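Local coordinates for cytoplasmic protein (Cryptococcus neoformans var. grubii serotype A, PDB 7LPO) that probably hydrolyses steryl beta-glucosides, as a sterylglucosidase of glycoside hydrolase family 5, at residues E246-I251 against I264-I269; F72-L77 against M121-A126. All blocks are in the same frame, centred on the assembly; numbering follows the deposited sequence.

In the fold
Both contacts lie in the barrel-type part of the enzyme, on the same side of the chain's centre, with their own centres about 14 Å apart. Contact 2 comes first along the chain and is complete before contact 1 begins. It joins the loop 72-77 to helix 118-133. Contact 1 joins helix 232-254 to strand 263-267. The two helices lie against each other, and this links the contacts directly. R250 of contact 1 forms a salt bridge with D122 of contact 2, NE to OD1 2.8 Å. M121 also packs on E246, and I125 on R250. The loop, two neighbouring helices and a core strand thus form one continuous block of packing.

Contact 1: residues E246-I251 against I264-I269; sequences ELAKRI and IGWDSI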
# COMPACT_ATOMS: atom_id res chain seq x y z
N GLU A 246 -14.13 -2.01 -15.54
CA GLU A 246 -13.84 -1.83 -16.96
C GLU A 246 -12.40 -2.19 -17.28
O GLU A 246 -12.11 -2.71 -18.36
CB GLU A 246 -14.13 -0.39 -17.37
CG GLU A 246 -15.59 -0.05 -17.49
CD GLU A 246 -16.24 -0.66 -18.71
OE1 GLU A 246 -15.57 -0.74 -19.77
OE2 GLU A 246 -17.41 -1.07 -18.62
N LEU A 247 -11.47 -1.91 -16.36
CA LEU A 247 -10.09 -2.36 -16.56
C LEU A 247 -10.03 -3.88 -16.58
O LEU A 247 -9.45 -4.48 -17.50
CB LEU A 247 -9.19 -1.79 -15.47
CG LEU A 247 -7.74 -2.25 -15.44
CD1 LEU A 247 -7.10 -2.00 -16.79
CD2 LEU A 247 -6.98 -1.52 -14.33
N ALA A 248 -10.65 -4.53 -15.58
CA ALA A 248 -10.67 -5.99 -15.53
C ALA A 248 -11.29 -6.57 -16.79
O ALA A 248 -10.74 -7.49 -17.40
CB ALA A 248 -11.44 -6.47 -14.30
N LYS A 249 -12.46 -6.06 -17.18
CA LYS A 249 -13.09 -6.49 -18.42
C LYS A 249 -12.15 -6.31 -19.61
O LYS A 249 -12.05 -7.19 -20.47
CB LYS A 249 -14.38 -5.70 -18.64
CG LYS A 249 -15.07 -5.98 -19.95
CD LYS A 249 -16.57 -5.68 -19.84
CE LYS A 249 -16.97 -4.56 -20.77
NZ LYS A 249 -16.84 -4.99 -22.18
N ARG A 250 -11.47 -5.17 -19.68
CA ARG A 250 -10.56 -4.91 -20.79
C ARG A 250 -9.46 -5.96 -20.85
O ARG A 250 -9.15 -6.48 -21.93
CB ARG A 250 -9.95 -3.52 -20.66
CG ARG A 250 -9.18 -3.07 -21.88
CD ARG A 250 -10.11 -2.41 -22.86
NE ARG A 250 -9.41 -1.78 -23.98
CZ ARG A 250 -10.02 -1.09 -24.93
NH1 ARG A 250 -11.34 -0.92 -24.88
NH2 ARG A 250 -9.33 -0.55 -25.92
N ILE A 251 -8.85 -6.26 -19.71
CA ILE A 251 -7.82 -7.29 -19.67
C ILE A 251 -8.40 -8.63 -20.08
O ILE A 251 -7.79 -9.39 -20.84
CB ILE A 251 -7.19 -7.37 -18.26
CG1 ILE A 251 -6.36 -6.13 -17.95
CG2 ILE A 251 -6.33 -8.61 -18.14
CD1 ILE A 251 -6.06 -5.98 -16.47
N ILE A 264 -2.66 -12.62 -11.08
CA ILE A 264 -3.25 -13.70 -10.30
C ILE A 264 -4.45 -13.26 -9.47
O ILE A 264 -5.21 -14.12 -9.01
CB ILE A 264 -2.19 -14.33 -9.39
CG1 ILE A 264 -1.68 -13.34 -8.34
CG2 ILE A 264 -1.02 -14.84 -10.23
CD1 ILE A 264 -0.63 -13.95 -7.37
N GLY A 265 -4.64 -11.96 -9.26
CA GLY A 265 -5.74 -11.52 -8.43
C GLY A 265 -5.78 -10.01 -8.31
O GLY A 265 -4.98 -9.29 -8.92
N TRP A 266 -6.72 -9.54 -7.49
CA TRP A 266 -6.98 -8.13 -7.33
C TRP A 266 -7.02 -7.78 -5.85
O TRP A 266 -7.66 -8.48 -5.06
CB TRP A 266 -8.30 -7.73 -8.01
CG TRP A 266 -8.28 -7.94 -9.49
CD1 TRP A 266 -8.32 -9.14 -10.14
CD2 TRP A 266 -8.21 -6.93 -10.50
NE1 TRP A 266 -8.27 -8.94 -11.49
CE2 TRP A 266 -8.20 -7.60 -11.74
CE3 TRP A 266 -8.15 -5.54 -10.48
CZ2 TRP A 266 -8.13 -6.92 -12.95
CZ3 TRP A 266 -8.08 -4.86 -11.67
CH2 TRP A 266 -8.07 -5.55 -12.89
N ASP A 267 -6.29 -6.72 -5.48
CA ASP A 267 -6.41 -6.11 -4.17
C ASP A 267 -7.70 -5.31 -4.09
O ASP A 267 -8.26 -4.88 -5.11
CB ASP A 267 -5.21 -5.19 -3.90
CG ASP A 267 -4.74 -5.23 -2.44
OD1 ASP A 267 -5.49 -5.68 -1.55
OD2 ASP A 267 -3.59 -4.80 -2.19
N SER A 268 -8.19 -5.11 -2.87
CA SER A 268 -9.32 -4.22 -2.67
C SER A 268 -8.82 -2.78 -2.55
O SER A 268 -7.62 -2.51 -2.57
CB SER A 268 -10.14 -4.65 -1.46
OG SER A 268 -9.37 -4.70 -0.29
N ILE A 269 -9.76 -1.83 -2.46
CA ILE A 269 -9.39 -0.42 -2.46
C ILE A 269 -8.33 -0.16 -1.42
O ILE A 269 -8.46 -0.56 -0.26
CB ILE A 269 -10.64 0.44 -2.23
CG1 ILE A 269 -10.26 1.92 -2.27
CG2 ILE A 269 -11.31 0.10 -0.92
CD1 ILE A 269 -11.47 2.84 -2.43
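This is a buried apolar contact between a helix and a strand, formed by L247, A248 and I251 against the benzo end of the W266 indole. The helix segment belongs to helix 232-254. It packs as an outer helix on the next parallel strand, 263-267, of the (beta/alpha)8 barrel expected for the family. The axes of 246-251 and 264-267 run nearly antiparallel, at 168°, and approach to 11.8 Å. The indole bridges that gap.

W266 has its CG anti to the carbonyl carbon (chi1 -63°), and the ring reaches toward the helix with its benzo end first. A248 meets that end most closely, with CB 3.6 Å from CZ2 of W266. With only a methyl group at A248, the indole lies close to the helix backbone. L247 sits at the ring edge, near its plane, with CG 4.2 Å from CH2 of W266. I251, one turn after L247, extends toward the oncoming indole, and its CD1 lies 4.1 Å from CH2 of W266. The polar side of the ring is satisfied elsewhere, since NE1 of W266 bonds to ND1 of H420, and the two rings meet steeply.

The strand runs on into an Asn-Glu-Pro sequence. In family 5 the Glu of that motif, at the end of barrel strand four, is usually the acid/base, and the same role is probable here.

Strand 263-267 is paired with strands 137-143 and 424-427, and M140 from the first of these also touches W266. Helix 400-419 adds I416 to W266 and H419 to A248, while I125 of helix 118-133 packs on I251.

Contact 2: residues F72-L77 against M121-A126; sequences FINKPL and MDYIIA
The backbone of 72-77 makes a type II beta turn from F72 to K75, followed by a cis peptide before P76, and passes beside the helix segment 121-126 with CA of I73 6.6 Å from CA of Y123. Y123 carries the helix side of the contact. Its CG is anti to the backbone N (chi1 161°), and the ring projects into the bend of the loop.

The phenol donates a hydrogen bond to the backbone of L77, OH to O 2.5 Å. The donor lies 27° out of the carbonyl plane, and the carbonyl oxygen is at the ring edge. One ring face is covered by the turn: N of N74 lies 3.3 Å from CE1 of Y123, offset toward the rim. The side-chain amide of N74 stands almost at right angles to the ring, at 85°, with OD1 3.9 Å from CE1 of Y123; that OD1 bonds to N of L79. O of K75 lies 3.1 Å from CE2 of Y123. P76 approaches the ring edge, with CD 3.5 Å from OH of Y123. At the root of the side chain, CD1 of I73 packs 3.8 Å from CB of Y123. The loop follows the tyrosine from CB to OH along one face and one edge.

Y120 of the same helix bonds through its OH to O of K75, and its ring meets that of Y123. K75 sends its NZ to carbonyl oxygens of S46 and H49, while Y101 of strand 98-104 touches both P76 and Y123. In the (beta/alpha)8 barrel expected for glycoside hydrolase family 5, this is a beta-to-alpha loop, between strand 35-43 and helix 83-93, fastened by a buried tyrosine to helix 118-133, which follows the next strand, 98-104.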
# COMPACT_ATOMS: atom_id res chain seq x y z
N PHE A 72 -1.43 9.85 -17.84
CA PHE A 72 -0.65 8.90 -17.08
C PHE A 72 0.15 7.95 -17.96
O PHE A 72 0.85 7.08 -17.43
CB PHE A 72 -1.56 8.07 -16.18
CG PHE A 72 -2.10 8.83 -15.00
CD1 PHE A 72 -3.17 9.71 -15.15
CD2 PHE A 72 -1.56 8.65 -13.75
CE1 PHE A 72 -3.67 10.40 -14.08
CE2 PHE A 72 -2.06 9.34 -12.66
CZ PHE A 72 -3.11 10.20 -12.82
N ILE A 73 0.07 8.09 -19.28
CA ILE A 73 0.73 7.13 -20.16
C ILE A 73 2.23 7.11 -19.87
O ILE A 73 2.86 8.15 -19.65
CB ILE A 73 0.48 7.46 -21.64
CG1 ILE A 73 -1.01 7.34 -21.96
CG2 ILE A 73 1.30 6.55 -22.53
CD1 ILE A 73 -1.42 5.98 -22.46
N ASN A 74 2.80 5.90 -19.90
CA ASN A 74 4.22 5.62 -19.73
C ASN A 74 4.67 5.70 -18.28
O ASN A 74 5.88 5.70 -18.03
CB ASN A 74 5.08 6.52 -20.61
CG ASN A 74 5.19 6.01 -22.04
OD1 ASN A 74 5.17 4.80 -22.28
ND2 ASN A 74 5.28 6.93 -22.99
N LYS A 75 3.75 5.76 -17.33
CA LYS A 75 4.05 5.46 -15.94
C LYS A 75 3.23 4.24 -15.54
O LYS A 75 2.02 4.22 -15.74
CB LYS A 75 3.71 6.64 -15.02
CG LYS A 75 4.56 7.87 -15.26
CD LYS A 75 3.82 9.11 -14.78
CE LYS A 75 4.71 9.93 -13.86
NZ LYS A 75 3.89 10.63 -12.83
N PRO A 76 3.84 3.23 -14.90
CA PRO A 76 5.16 3.30 -14.25
C PRO A 76 6.36 3.12 -15.16
O PRO A 76 7.45 3.56 -14.81
CB PRO A 76 5.10 2.14 -13.24
CG PRO A 76 4.21 1.11 -13.91
CD PRO A 76 3.18 1.92 -14.71
N LEU A 77 6.19 2.48 -16.31
CA LEU A 77 7.30 2.14 -17.19
C LEU A 77 7.11 2.77 -18.56
O LEU A 77 6.03 2.69 -19.15
CB LEU A 77 7.42 0.62 -17.32
CG LEU A 77 7.86 -0.14 -16.08
CD1 LEU A 77 7.82 -1.63 -16.40
CD2 LEU A 77 9.25 0.28 -15.60
N MET A 121 -5.95 2.16 -20.23
CA MET A 121 -6.23 0.75 -20.04
C MET A 121 -5.31 -0.14 -20.92
O MET A 121 -4.75 -1.10 -20.45
CB MET A 121 -7.66 0.44 -20.41
CG MET A 121 -8.70 1.08 -19.55
SD MET A 121 -10.23 0.18 -19.51
CE MET A 121 -11.19 1.01 -18.34
N ASP A 122 -5.21 0.24 -22.19
CA ASP A 122 -4.37 -0.54 -23.12
C ASP A 122 -2.90 -0.37 -22.80
O ASP A 122 -2.10 -1.29 -23.02
CB ASP A 122 -4.68 -0.09 -24.55
CG ASP A 122 -6.08 -0.49 -25.01
OD1 ASP A 122 -6.68 -1.39 -24.42
OD2 ASP A 122 -6.57 0.09 -25.98
N TYR A 123 -2.51 0.80 -22.29
CA TYR A 123 -1.14 0.97 -21.82
C TYR A 123 -0.84 0.00 -20.68
O TYR A 123 0.21 -0.66 -20.68
CB TYR A 123 -0.89 2.41 -21.37
CG TYR A 123 0.34 2.51 -20.49
CD1 TYR A 123 1.61 2.56 -21.04
CD2 TYR A 123 0.22 2.49 -19.10
CE1 TYR A 123 2.73 2.63 -20.24
CE2 TYR A 123 1.35 2.56 -18.29
CZ TYR A 123 2.60 2.63 -18.87
OH TYR A 123 3.72 2.69 -18.07
N ILE A 124 -1.74 -0.08 -19.70
CA ILE A 124 -1.55 -1.01 -18.59
C ILE A 124 -1.40 -2.43 -19.10
O ILE A 124 -0.55 -3.19 -18.63
CB ILE A 124 -2.71 -0.91 -17.58
CG1 ILE A 124 -2.63 0.39 -16.78
CG2 ILE A 124 -2.68 -2.09 -16.64
CD1 ILE A 124 -3.90 0.71 -16.01
N ILE A 125 -2.23 -2.82 -20.07
CA ILE A 125 -2.15 -4.16 -20.63
C ILE A 125 -0.79 -4.40 -21.26
O ILE A 125 -0.20 -5.47 -21.10
CB ILE A 125 -3.29 -4.37 -21.65
CG1 ILE A 125 -4.59 -4.68 -20.89
CG2 ILE A 125 -2.94 -5.46 -22.64
CD1 ILE A 125 -5.84 -4.51 -21.72
N ALA A 126 -0.27 -3.41 -21.99
CA ALA A 126 1.06 -3.53 -22.57
C ALA A 126 2.12 -3.70 -21.50
O ALA A 126 3.04 -4.51 -21.64
CB ALA A 126 1.36 -2.30 -23.43